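Local coordinates for mini-Z (PDB 3S1B), which binds another protein, probably as a two-helix miniature of the Z domain of staphylococcal protein A, at residues 8-12 and 25-29. Numbering follows the deposited sequence.
Sequences RYKEA and AKIVS
I27 reaches across to Y9 and A12 at the middle of an antiparallel helical hairpin, consistent with a two-helix remnant of the three-helix Z-domain bundle. Segments 8-12 and 25-29, on helices 3-14 and 20-33, run antiparallel at 179°, their axes approaching to 10.0 Å. The end of the isoleucine does the touching: I27 CD1 lies 4.0 Å from A12 CB and 4.0 Å from Y9 CD1, the latter at the edge of the ring, near its plane. A12 suits its place because its single methyl faces the partner helix and leaves room for the branched chain of I27, whose terminal methyl meets both residues. The tyrosine ring adds apolar surface at the margin, while its hydroxyl is hydrogen-bonded to D31 and its side chain also touches I30.

A charged pair also joins the helices. K26 leaves its helix toward the partner with CG anti to the backbone N (chi1 -177°), and its long, extended chain bridges the gap to an oppositely charged carboxylate. There K26 NZ forms a salt bridge with E11 OE1, the glutamate chain bending at chi2 and meeting the lysine at about a right angle. With E11 replaced by an alanine, the K26 ammonium would probably lose its mate and be free to swing.

Further out, the C5-C34 disulfide ties the ends of the hairpin together, and A25 and V28 pack against the chain of another protein. The A25 carbonyl oxygen accepts two bonds from S29, one turn further along helix 20-33, from opposite faces of its plane: from S29 N and, at 3.2 Å, from S29 OG.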
loop_
_atom_site.group_PDB
_atom_site.type_symbol
_atom_site.label_atom_id
_atom_site.label_comp_id
_atom_site.label_asym_id
_atom_site.label_seq_id
_atom_site.Cartn_x
_atom_site.Cartn_y
_atom_site.Cartn_z
ATOM N N ARG B 8 -8.781 -27.376 21.247
ATOM C CA ARG B 8 -8.792 -27.644 19.829
ATOM C C ARG B 8 -7.963 -26.634 19.078
ATOM O O ARG B 8 -7.194 -26.976 18.209
ATOM C CB ARG B 8 -10.231 -27.678 19.323
ATOM C CG ARG B 8 -10.723 -29.056 18.945
ATOM C CD ARG B 8 -12.089 -29.368 19.489
ATOM N NE ARG B 8 -13.190 -28.838 18.706
ATOM C CZ ARG B 8 -13.399 -29.121 17.437
ATOM N NH1 ARG B 8 -12.556 -29.887 16.793
ATOM N NH2 ARG B 8 -14.430 -28.614 16.808
ATOM N N TYR B 9 -8.119 -25.375 19.429
ATOM C CA TYR B 9 -7.327 -24.338 18.817
ATOM C C TYR B 9 -5.881 -24.528 19.195
ATOM O O TYR B 9 -4.995 -24.338 18.393
ATOM C CB TYR B 9 -7.817 -22.973 19.237
ATOM C CG TYR B 9 -9.032 -22.523 18.487
ATOM C CD1 TYR B 9 -9.021 -22.425 17.120
ATOM C CD2 TYR B 9 -10.178 -22.179 19.146
ATOM C CE1 TYR B 9 -10.116 -22.008 16.442
ATOM C CE2 TYR B 9 -11.266 -21.760 18.474
ATOM C CZ TYR B 9 -11.236 -21.679 17.125
ATOM O OH TYR B 9 -12.340 -21.255 16.454
ATOM N N LYS B 10 -5.644 -24.861 20.449
ATOM C CA LYS B 10 -4.290 -24.990 20.927
ATOM C C LYS B 10 -3.532 -26.080 20.216
ATOM O O LYS B 10 -2.377 -25.908 19.875
ATOM C CB LYS B 10 -4.273 -25.214 22.433
ATOM C CG LYS B 10 -2.907 -25.550 22.949
ATOM C CD LYS B 10 -2.535 -24.776 24.184
ATOM C CE LYS B 10 -2.863 -25.520 25.432
ATOM N NZ LYS B 10 -4.310 -25.489 25.603
ATOM N N GLU B 11 -4.184 -27.204 20.005
ATOM C CA GLU B 11 -3.576 -28.305 19.302
ATOM C C GLU B 11 -3.266 -27.921 17.880
ATOM O O GLU B 11 -2.317 -28.396 17.311
ATOM C CB GLU B 11 -4.447 -29.546 19.393
ATOM C CG GLU B 11 -4.819 -30.155 18.076
ATOM C CD GLU B 11 -3.754 -31.036 17.525
ATOM O OE1 GLU B 11 -3.953 -31.599 16.437
ATOM O OE2 GLU B 11 -2.717 -31.171 18.178
ATOM N N ALA B 12 -4.084 -27.079 17.285
ATOM C CA ALA B 12 -3.862 -26.712 15.906
ATOM C C ALA B 12 -2.527 -26.044 15.764
ATOM O O ALA B 12 -1.797 -26.304 14.829
ATOM C CB ALA B 12 -4.930 -25.798 15.448
ATOM N N ALA B 25 -6.968 -24.995 7.349
ATOM C CA ALA B 25 -8.182 -25.757 7.158
ATOM C C ALA B 25 -8.790 -26.308 8.423
ATOM O O ALA B 25 -9.984 -26.298 8.581
ATOM C CB ALA B 25 -7.925 -26.854 6.209
ATOM N N LYS B 26 -7.963 -26.819 9.318
ATOM C CA LYS B 26 -8.450 -27.353 10.571
ATOM C C LYS B 26 -9.033 -26.275 11.451
ATOM O O LYS B 26 -9.986 -26.488 12.154
ATOM C CB LYS B 26 -7.319 -28.014 11.325
ATOM C CG LYS B 26 -7.758 -28.640 12.594
ATOM C CD LYS B 26 -6.613 -29.321 13.277
ATOM C CE LYS B 26 -7.040 -29.947 14.593
ATOM N NZ LYS B 26 -5.901 -30.623 15.271
ATOM N N ILE B 27 -8.487 -25.081 11.357
ATOM C CA ILE B 27 -9.005 -23.961 12.105
ATOM C C ILE B 27 -10.422 -23.695 11.667
ATOM O O ILE B 27 -11.301 -23.448 12.471
ATOM C CB ILE B 27 -8.202 -22.714 11.806
ATOM C CG1 ILE B 27 -6.796 -22.857 12.349
ATOM C CG2 ILE B 27 -8.830 -21.523 12.453
ATOM C CD1 ILE B 27 -6.731 -22.668 13.813
ATOM N N VAL B 28 -10.652 -23.774 10.373
ATOM C CA VAL B 28 -11.968 -23.517 9.850
ATOM C C VAL B 28 -12.934 -24.515 10.430
ATOM O O VAL B 28 -14.045 -24.177 10.744
ATOM C CB VAL B 28 -11.998 -23.577 8.351
ATOM C CG1 VAL B 28 -13.346 -23.283 7.881
ATOM C CG2 VAL B 28 -11.071 -22.581 7.786
ATOM N N SER B 29 -12.516 -25.754 10.581
ATOM C CA SER B 29 -13.382 -26.741 11.182
ATOM C C SER B 29 -13.716 -26.396 12.613
ATOM O O SER B 29 -14.850 -26.525 13.024
ATOM C CB SER B 29 -12.705 -28.090 11.183
ATOM O OG SER B 29 -12.066 -28.306 9.957
#